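Local coordinates for ribosomal-protein-alanine acetyltransferase (Thermus thermophilus, PDB 2Z10) that probably transfers an acyl group, most likely acetyl from acetyl-CoA, to an acceptor, as a putative acetyltransferase of the GNAT superfamily, at residues L23-L27 against T46-R51; F70-A75 against F100-A105; F118-E124 against V171-W176. The contacts are given in a common frame with arbitrary orientation. Residue numbers count along the deposited sequence, not the author numbering.

In the fold
From the N terminus, contact 1 comes first: an 18-residue excursion containing helix 32-35 is closed where helix 23-28 meets the start of helix 47-59. The chain then returns to the central sheet with strand 64-70, and contact 2 joins the hairpin turn between strands 64-70 and 73-84 to the loop before helix 105-109. Contact 3 spans 46 residues and joins the end of helix 113-120 to the end of strand 163-172. The three follow in series, none nested or crossed. Contacts 1 and 2 touch, Ala-25 CB lying 3.4 Å from Val-74 CB; contacts 2 and 3 both reach the one mixed sheet, their nearest atoms about 12 Å apart.

Contact 1: L23-L27 against T46-R51; sequences LPAFL and TEEALR
Two helical segments, 23-27 and 47-51, run with their N-to-C directions at 125°, and the axes of these short segments approach to 9.8 Å. CA atoms pair Leu-23 with Arg-51 at 6.7 Å, Phe-26 with Leu-50 at 6.9 Å and Leu-27 with Glu-47 at 6.4 Å. Thr-46 is the N-cap: with chi1 p, its OG1 accepts from Ala-49 N at 3.1 Å. Leu-50 (m, t) points into the interface, its CB 3.7 Å from Leu-27 CD2 and 4.3 Å from Leu-23 CD1; branched leucines suit this apolar seam. Leu-27 (m, t) starts sideways but its end comes nearer, CD1 3.6 Å from Glu-47 OE2. Leu-23 (t, p) covers one face of the Arg-51 guanidinium, CD2 3.6 Å from NH2. Arg-51 (t, t, m) extends so that NH2 forms a 2.8 Å salt bridge with Glu-47 OE1. Phe-26 (m) turns its ring away. Consistent with the GNAT fold, both helices fall in sequence between strands 13-17 and 64-70; Phe-97 meets Phe-26 edge-to-face, and helix 32-35 adds Tyr-35.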
loop_
_atom_site.group_PDB
_atom_site.type_symbol
_atom_site.label_atom_id
_atom_site.label_comp_id
_atom_site.label_asym_id
_atom_site.label_seq_id
_atom_site.Cartn_x
_atom_site.Cartn_y
_atom_site.Cartn_z
ATOM N N LEU A 23 23.990 -13.257 -9.546
ATOM C CA LEU A 23 23.575 -12.988 -10.913
ATOM C C LEU A 23 23.701 -14.167 -11.898
ATOM O O LEU A 23 22.821 -14.391 -12.719
ATOM C CB LEU A 23 24.347 -11.786 -11.448
ATOM C CG LEU A 23 23.976 -11.307 -12.844
ATOM C CD1 LEU A 23 22.511 -10.862 -12.900
ATOM C CD2 LEU A 23 24.900 -10.148 -13.186
ATOM N N PRO A 24 24.803 -14.932 -11.836
ATOM C CA PRO A 24 24.923 -16.049 -12.785
ATOM C C PRO A 24 23.726 -16.978 -12.799
ATOM O O PRO A 24 23.371 -17.542 -13.832
ATOM C CB PRO A 24 26.208 -16.755 -12.325
ATOM C CG PRO A 24 27.051 -15.583 -11.816
ATOM C CD PRO A 24 26.014 -14.780 -11.021
ATOM N N ALA A 25 23.130 -17.213 -11.621
ATOM C CA ALA A 25 21.965 -18.076 -11.565
ATOM C C ALA A 25 20.824 -17.462 -12.371
ATOM O O ALA A 25 20.037 -18.179 -13.016
ATOM C CB ALA A 25 21.516 -18.278 -10.084
ATOM N N PHE A 26 20.702 -16.135 -12.312
ATOM C CA PHE A 26 19.655 -15.472 -13.074
ATOM C C PHE A 26 19.942 -15.574 -14.574
ATOM O O PHE A 26 19.033 -15.680 -15.377
ATOM C CB PHE A 26 19.563 -13.992 -12.696
ATOM C CG PHE A 26 18.968 -13.751 -11.347
ATOM C CD1 PHE A 26 17.646 -13.323 -11.225
ATOM C CD2 PHE A 26 19.727 -13.921 -10.204
ATOM C CE1 PHE A 26 17.100 -13.063 -9.965
ATOM C CE2 PHE A 26 19.175 -13.663 -8.940
ATOM C CZ PHE A 26 17.868 -13.234 -8.833
ATOM N N LEU A 27 21.213 -15.536 -14.940
ATOM C CA LEU A 27 21.562 -15.616 -16.374
ATOM C C LEU A 27 21.428 -17.056 -16.882
ATOM O O LEU A 27 21.191 -17.301 -18.074
ATOM C CB LEU A 27 23.009 -15.149 -16.570
ATOM C CG LEU A 27 23.354 -13.797 -15.926
ATOM C CD1 LEU A 27 24.831 -13.463 -16.232
ATOM C CD2 LEU A 27 22.429 -12.700 -16.520
ATOM N N THR A 46 19.105 -10.536 -21.583
ATOM C CA THR A 46 20.513 -10.209 -21.593
ATOM C C THR A 46 21.092 -10.029 -20.216
ATOM O O THR A 46 20.355 -9.815 -19.255
ATOM C CB THR A 46 20.723 -8.893 -22.327
ATOM O OG1 THR A 46 20.142 -7.811 -21.566
ATOM C CG2 THR A 46 20.049 -8.959 -23.674
ATOM N N GLU A 47 22.408 -10.095 -20.111
ATOM C CA GLU A 47 23.018 -9.910 -18.810
ATOM C C GLU A 47 22.745 -8.512 -18.279
ATOM O O GLU A 47 22.486 -8.316 -17.087
ATOM C CB GLU A 47 24.523 -10.099 -18.880
ATOM C CG GLU A 47 25.174 -9.630 -17.621
ATOM C CD GLU A 47 26.595 -10.014 -17.526
ATOM O OE1 GLU A 47 27.372 -9.234 -16.930
ATOM O OE2 GLU A 47 26.943 -11.108 -18.024
ATOM N N GLU A 48 22.803 -7.520 -19.168
ATOM C CA GLU A 48 22.578 -6.167 -18.689
ATOM C C GLU A 48 21.195 -5.975 -18.089
ATOM O O GLU A 48 21.058 -5.331 -17.030
ATOM C CB GLU A 48 22.791 -5.156 -19.820
ATOM C CG GLU A 48 24.257 -5.040 -20.254
ATOM C CD GLU A 48 24.628 -5.982 -21.403
ATOM O OE1 GLU A 48 23.901 -6.966 -21.653
ATOM O OE2 GLU A 48 25.668 -5.725 -22.037
ATOM N N ALA A 49 20.185 -6.527 -18.750
ATOM C CA ALA A 49 18.802 -6.377 -18.307
ATOM C C ALA A 49 18.565 -7.129 -17.005
ATOM O O ALA A 49 17.854 -6.641 -16.120
ATOM C CB ALA A 49 17.851 -6.874 -19.374
ATOM N N LEU A 50 19.166 -8.304 -16.885
ATOM C CA LEU A 50 19.010 -9.099 -15.665
ATOM C C LEU A 50 19.798 -8.448 -14.534
ATOM O O LEU A 50 19.331 -8.418 -13.387
ATOM C CB LEU A 50 19.459 -10.552 -15.926
ATOM C CG LEU A 50 18.351 -11.248 -16.732
ATOM C CD1 LEU A 50 18.865 -12.440 -17.570
ATOM C CD2 LEU A 50 17.281 -11.738 -15.760
ATOM N N ARG A 51 20.981 -7.912 -14.828
ATOM C CA ARG A 51 21.747 -7.222 -13.784
ATOM C C ARG A 51 20.887 -6.051 -13.240
ATOM O O ARG A 51 20.764 -5.839 -12.004
ATOM C CB ARG A 51 23.078 -6.659 -14.342
ATOM C CG ARG A 51 23.898 -5.923 -13.263
ATOM C CD ARG A 51 25.234 -5.382 -13.744
ATOM N NE ARG A 51 26.037 -6.422 -14.357
ATOM C CZ ARG A 51 26.947 -7.163 -13.732
ATOM N NH1 ARG A 51 27.213 -7.000 -12.433
ATOM N NH2 ARG A 51 27.605 -8.076 -14.437
#

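Contact 2: F70-A75 against F100-A105; sequences FGKEVA and FWGSPA
Segment 70-75 opens with a type II' turn from Phe-70 to Glu-73, closed by Phe-70 N to Glu-73 O at 2.8 Å and Glu-73 N to Phe-70 O at 3.2 Å, the hairpin turn between strands 64-70 and 73-84. Phe-70, chi1 t, lays its ring across the loop 100-105: CD2 is 3.8 Å from Phe-100 CD1 and CZ 4.0 Å from Pro-104 CD, with Ser-103 OG over one face. Gly-71 takes the positive phi (69°) of the turn's second position. Glu-73 sets its CB 3.7 Å from Phe-100 CZ. Ala-75, small enough for close approach, places its CA 3.8 Å from the Phe-100 ring centroid in a CH-pi contact, its CB over the same ring; their CA atoms are 6.0 Å apart. Phe-100 (chi1 m) begins a type II turn to Ser-103, with Gly-102 at phi 84°. Ser-103 OG (chi1 p) donates to Phe-100 O at 2.7 Å and accepts from Ala-105 N at 3.1 Å, a capping bond before helix 105-109. In GNAT relatives this strand-to-helix turn usually binds the acetyl-CoA pyrophosphate, so the loop probably lies near the cofactor site. No hydrogen bond crosses: polar bonds shape each turn, and apolar packing joins them.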
loop_
_atom_site.group_PDB
_atom_site.type_symbol
_atom_site.label_atom_id
_atom_site.label_comp_id
_atom_site.label_asym_id
_atom_site.label_seq_id
_atom_site.Cartn_x
_atom_site.Cartn_y
_atom_site.Cartn_z
ATOM N N PHE A 70 18.610 -24.622 -3.549
ATOM C CA PHE A 70 17.938 -25.902 -3.601
ATOM C C PHE A 70 19.003 -26.812 -4.159
ATOM O O PHE A 70 19.289 -26.768 -5.356
ATOM C CB PHE A 70 16.749 -25.809 -4.561
ATOM C CG PHE A 70 15.921 -27.053 -4.629
ATOM C CD1 PHE A 70 15.269 -27.535 -3.495
ATOM C CD2 PHE A 70 15.788 -27.749 -5.829
ATOM C CE1 PHE A 70 14.494 -28.697 -3.545
ATOM C CE2 PHE A 70 15.015 -28.909 -5.897
ATOM C CZ PHE A 70 14.366 -29.385 -4.748
ATOM N N GLY A 71 19.614 -27.612 -3.295
ATOM C CA GLY A 71 20.680 -28.480 -3.765
ATOM C C GLY A 71 21.876 -27.623 -4.141
ATOM O O GLY A 71 22.265 -26.747 -3.378
ATOM N N LYS A 72 22.440 -27.846 -5.326
ATOM C CA LYS A 72 23.605 -27.082 -5.771
ATOM C C LYS A 72 23.214 -25.894 -6.665
ATOM O O LYS A 72 24.054 -25.286 -7.353
ATOM C CB LYS A 72 24.554 -28.013 -6.537
ATOM C CG LYS A 72 25.901 -27.386 -6.871
ATOM C CD LYS A 72 26.834 -28.378 -7.543
ATOM C CE LYS A 72 28.261 -27.848 -7.537
ATOM N NZ LYS A 72 28.740 -27.626 -6.132
ATOM N N GLU A 73 21.938 -25.545 -6.643
ATOM C CA GLU A 73 21.475 -24.479 -7.496
ATOM C C GLU A 73 20.795 -23.389 -6.716
ATOM O O GLU A 73 20.259 -23.624 -5.643
ATOM C CB GLU A 73 20.441 -25.022 -8.477
ATOM C CG GLU A 73 20.806 -26.361 -9.103
ATOM C CD GLU A 73 21.593 -26.187 -10.379
ATOM O OE1 GLU A 73 21.003 -25.662 -11.355
ATOM O OE2 GLU A 73 22.793 -26.572 -10.408
ATOM N N VAL A 74 20.799 -22.207 -7.303
ATOM C CA VAL A 74 20.059 -21.076 -6.739
ATOM C C VAL A 74 18.718 -21.234 -7.472
ATOM O O VAL A 74 18.668 -21.182 -8.719
ATOM C CB VAL A 74 20.711 -19.772 -7.115
ATOM C CG1 VAL A 74 19.819 -18.602 -6.692
ATOM C CG2 VAL A 74 22.107 -19.686 -6.438
ATOM N N ALA A 75 17.645 -21.465 -6.717
ATOM C CA ALA A 75 16.329 -21.701 -7.289
ATOM C C ALA A 75 15.518 -20.444 -7.484
ATOM O O ALA A 75 14.530 -20.452 -8.214
ATOM C CB ALA A 75 15.535 -22.686 -6.402
ATOM N N PHE A 100 12.432 -24.948 -11.171
ATOM C CA PHE A 100 12.157 -25.273 -9.800
ATOM C C PHE A 100 10.688 -25.133 -9.426
ATOM O O PHE A 100 10.312 -25.348 -8.274
ATOM C CB PHE A 100 13.067 -24.390 -8.913
ATOM C CG PHE A 100 14.522 -24.478 -9.278
ATOM C CD1 PHE A 100 15.305 -25.558 -8.858
ATOM C CD2 PHE A 100 15.093 -23.526 -10.124
ATOM C CE1 PHE A 100 16.643 -25.686 -9.282
ATOM C CE2 PHE A 100 16.422 -23.647 -10.553
ATOM C CZ PHE A 100 17.196 -24.730 -10.132
ATOM N N TRP A 101 9.858 -24.757 -10.392
ATOM C CA TRP A 101 8.433 -24.621 -10.128
ATOM C C TRP A 101 7.917 -25.995 -9.727
ATOM O O TRP A 101 8.278 -26.997 -10.340
ATOM C CB TRP A 101 7.705 -24.153 -11.366
ATOM C CG TRP A 101 7.888 -22.679 -11.677
ATOM C CD1 TRP A 101 8.782 -21.812 -11.097
ATOM C CD2 TRP A 101 7.141 -21.920 -12.616
ATOM N NE1 TRP A 101 8.624 -20.549 -11.624
ATOM C CE2 TRP A 101 7.622 -20.591 -12.563
ATOM C CE3 TRP A 101 6.097 -22.229 -13.509
ATOM C CZ2 TRP A 101 7.099 -19.575 -13.373
ATOM C CZ3 TRP A 101 5.577 -21.213 -14.313
ATOM C CH2 TRP A 101 6.077 -19.906 -14.241
ATOM N N GLY A 102 7.091 -26.063 -8.703
ATOM C CA GLY A 102 6.621 -27.389 -8.317
ATOM C C GLY A 102 7.565 -28.160 -7.399
ATOM O O GLY A 102 7.213 -29.250 -6.938
ATOM N N SER A 103 8.774 -27.655 -7.167
ATOM C CA SER A 103 9.675 -28.296 -6.218
ATOM C C SER A 103 9.191 -27.756 -4.846
ATOM O O SER A 103 8.290 -26.927 -4.784
ATOM C CB SER A 103 11.109 -27.829 -6.438
ATOM O OG SER A 103 11.264 -26.468 -6.001
ATOM N N PRO A 104 9.772 -28.234 -3.741
ATOM C CA PRO A 104 9.334 -27.718 -2.436
ATOM C C PRO A 104 9.945 -26.342 -2.112
ATOM O O PRO A 104 9.680 -25.785 -1.053
ATOM C CB PRO A 104 9.863 -28.751 -1.441
ATOM C CG PRO A 104 10.132 -29.992 -2.264
ATOM C CD PRO A 104 10.581 -29.458 -3.605
ATOM N N ALA A 105 10.750 -25.783 -3.017
ATOM C CA ALA A 105 11.468 -24.549 -2.703
ATOM C C ALA A 105 10.653 -23.354 -2.259
ATOM O O ALA A 105 10.971 -22.711 -1.244
ATOM C CB ALA A 105 12.350 -24.154 -3.902
#

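Contact 3: F118-E124 against V171-W176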
loop_
_atom_site.group_PDB
_atom_site.type_symbol
_atom_site.label_atom_id
_atom_site.label_comp_id
_atom_site.label_asym_id
_atom_site.label_seq_id
_atom_site.Cartn_x
_atom_site.Cartn_y
_atom_site.Cartn_z
ATOM N N PHE A 118 6.099 -14.324 12.219
ATOM C CA PHE A 118 5.047 -14.494 13.219
ATOM C C PHE A 118 5.542 -14.936 14.586
ATOM O O PHE A 118 5.113 -14.392 15.621
ATOM C CB PHE A 118 4.040 -15.496 12.709
ATOM C CG PHE A 118 3.184 -14.988 11.584
ATOM C CD1 PHE A 118 2.401 -13.849 11.751
ATOM C CD2 PHE A 118 3.133 -15.682 10.373
ATOM C CE1 PHE A 118 1.548 -13.395 10.705
ATOM C CE2 PHE A 118 2.301 -15.261 9.331
ATOM C CZ PHE A 118 1.502 -14.118 9.488
ATOM N N GLU A 119 6.435 -15.908 14.599
ATOM C CA GLU A 119 6.881 -16.440 15.883
ATOM C C GLU A 119 7.982 -15.689 16.610
ATOM O O GLU A 119 8.062 -15.715 17.850
ATOM C CB GLU A 119 7.249 -17.916 15.695
ATOM C CG GLU A 119 6.049 -18.735 15.250
ATOM C CD GLU A 119 6.353 -20.200 15.085
ATOM O OE1 GLU A 119 7.328 -20.639 15.730
ATOM O OE2 GLU A 119 5.637 -20.911 14.336
ATOM N N VAL A 120 8.822 -14.987 15.875
ATOM C CA VAL A 120 9.940 -14.282 16.488
ATOM C C VAL A 120 9.696 -12.797 16.483
ATOM O O VAL A 120 9.809 -12.138 17.517
ATOM C CB VAL A 120 11.237 -14.623 15.731
ATOM C CG1 VAL A 120 12.443 -13.882 16.338
ATOM C CG2 VAL A 120 11.446 -16.106 15.751
ATOM N N LEU A 121 9.297 -12.229 15.341
ATOM C CA LEU A 121 9.065 -10.804 15.323
ATOM C C LEU A 121 7.652 -10.410 15.781
ATOM O O LEU A 121 7.367 -9.244 15.907
ATOM C CB LEU A 121 9.340 -10.246 13.911
ATOM C CG LEU A 121 10.790 -10.459 13.457
ATOM C CD1 LEU A 121 10.927 -9.954 11.976
ATOM C CD2 LEU A 121 11.745 -9.650 14.318
ATOM N N ARG A 122 6.783 -11.396 15.981
ATOM C CA ARG A 122 5.409 -11.135 16.433
ATOM C C ARG A 122 4.618 -10.239 15.477
ATOM O O ARG A 122 3.830 -9.360 15.875
ATOM C CB ARG A 122 5.416 -10.532 17.832
ATOM C CG ARG A 122 6.013 -11.469 18.891
ATOM C CD ARG A 122 6.346 -10.755 20.230
ATOM N NE ARG A 122 5.174 -10.390 21.012
ATOM C CZ ARG A 122 5.214 -9.858 22.236
ATOM N NH1 ARG A 122 6.378 -9.621 22.837
ATOM N NH2 ARG A 122 4.080 -9.557 22.867
ATOM N N ALA A 123 4.843 -10.457 14.189
ATOM C CA ALA A 123 4.089 -9.719 13.178
ATOM C C ALA A 123 2.615 -10.093 13.326
ATOM O O ALA A 123 2.283 -11.232 13.659
ATOM C CB ALA A 123 4.558 -10.151 11.792
ATOM N N GLU A 124 1.726 -9.144 13.070
ATOM C CA GLU A 124 0.309 -9.406 13.112
ATOM C C GLU A 124 -0.200 -9.702 11.703
ATOM O O GLU A 124 -1.167 -10.434 11.515
ATOM C CB GLU A 124 -0.407 -8.163 13.637
ATOM C CG GLU A 124 -1.916 -8.327 13.751
ATOM C CD GLU A 124 -2.325 -9.545 14.560
ATOM O OE1 GLU A 124 -1.755 -9.745 15.659
ATOM O OE2 GLU A 124 -3.233 -10.282 14.076
ATOM N N VAL A 171 -2.101 -13.191 5.598
ATOM C CA VAL A 171 -2.161 -14.199 6.654
ATOM C C VAL A 171 -1.979 -13.385 7.924
ATOM O O VAL A 171 -1.008 -12.612 8.065
ATOM C CB VAL A 171 -1.024 -15.236 6.540
ATOM C CG1 VAL A 171 -1.007 -16.122 7.777
ATOM C CG2 VAL A 171 -1.269 -16.105 5.307
ATOM N N LEU A 172 -2.930 -13.533 8.852
ATOM C CA LEU A 172 -2.845 -12.841 10.139
ATOM C C LEU A 172 -2.210 -13.794 11.155
ATOM O O LEU A 172 -2.242 -15.020 10.984
ATOM C CB LEU A 172 -4.238 -12.449 10.650
ATOM C CG LEU A 172 -4.996 -11.521 9.678
ATOM C CD1 LEU A 172 -6.385 -11.158 10.294
ATOM C CD2 LEU A 172 -4.144 -10.266 9.397
ATOM N N LYS A 173 -1.651 -13.223 12.206
ATOM C CA LYS A 173 -0.995 -14.023 13.239
ATOM C C LYS A 173 -1.909 -15.143 13.747
ATOM O O LYS A 173 -1.447 -16.256 13.991
ATOM C CB LYS A 173 -0.591 -13.114 14.397
ATOM C CG LYS A 173 -0.232 -13.828 15.694
ATOM C CD LYS A 173 0.109 -12.796 16.786
ATOM C CE LYS A 173 1.349 -12.024 16.373
ATOM N NZ LYS A 173 2.430 -12.970 15.930
ATOM N N GLU A 174 -3.193 -14.840 13.901
ATOM C CA GLU A 174 -4.123 -15.855 14.405
ATOM C C GLU A 174 -4.327 -16.984 13.432
ATOM O O GLU A 174 -4.759 -18.081 13.820
ATOM C CB GLU A 174 -5.485 -15.262 14.706
ATOM C CG GLU A 174 -5.486 -13.962 15.433
ATOM C CD GLU A 174 -5.428 -12.794 14.466
ATOM O OE1 GLU A 174 -4.305 -12.351 14.184
ATOM O OE2 GLU A 174 -6.513 -12.342 13.978
ATOM N N GLU A 175 -4.032 -16.720 12.158
ATOM C CA GLU A 175 -4.185 -17.706 11.110
ATOM C C GLU A 175 -2.891 -18.494 10.871
ATOM O O GLU A 175 -2.911 -19.532 10.206
ATOM C CB GLU A 175 -4.597 -16.994 9.801
ATOM C CG GLU A 175 -5.908 -16.270 9.986
ATOM C CD GLU A 175 -6.298 -15.386 8.827
ATOM O OE1 GLU A 175 -5.404 -14.883 8.086
ATOM O OE2 GLU A 175 -7.520 -15.181 8.659
ATOM N N TRP A 176 -1.783 -18.013 11.428
ATOM C CA TRP A 176 -0.508 -18.685 11.160
ATOM C C TRP A 176 -0.464 -20.170 11.575
ATOM O O TRP A 176 -0.018 -21.007 10.827
ATOM C CB TRP A 176 0.632 -17.904 11.820
ATOM C CG TRP A 176 1.925 -18.660 11.882
ATOM C CD1 TRP A 176 2.647 -18.896 13.002
ATOM C CD2 TRP A 176 2.646 -19.253 10.793
ATOM N NE1 TRP A 176 3.790 -19.603 12.684
ATOM C CE2 TRP A 176 3.810 -19.835 11.337
ATOM C CE3 TRP A 176 2.424 -19.344 9.415
ATOM C CZ2 TRP A 176 4.753 -20.505 10.556
ATOM C CZ3 TRP A 176 3.365 -20.014 8.628
ATOM C CH2 TRP A 176 4.506 -20.582 9.202
#
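Phe-118 lays its ring beside the Trp-176 indole, CD2 3.6 Å from Trp-176 CG. The planes, 26° apart, are slid so far that the rings barely overlap; instead each CB sits over the other's ring, Phe-118 CB 4.0 Å from the indole five-ring centroid and Trp-176 CB 4.0 Å from the phenyl centroid, as two CH-pi contacts. At the strand end, Phe-118 CZ meets Val-171 CG1 at 3.6 Å. The indole brings a donor as well: Trp-176 NE1 bonds Glu-119 OE2 at 2.8 Å, and the same carboxylate forms a salt bridge with Lys-180. Beyond the helix, Arg-122 adopts positive phi (59°) as the chain turns toward strand 125-131. There Lys-173 N donates to Glu-124 O at 2.9 Å, and the long Lys-173 side chain folds back so that NZ makes a weak bond to Ala-123 O, also 2.9 Å. Glu-175 OE1 accepts a hydrogen bond from Leu-172 N at 2.9 Å, while OE2 forms a salt bridge with Arg-153 of the second subunit. The end of helix 113-120 thus packs where strand 163-172, an inner strand between 125-131 and 147-157, gives way to helix 176-187, in an alpha/beta fold consistent with the GNAT superfamily.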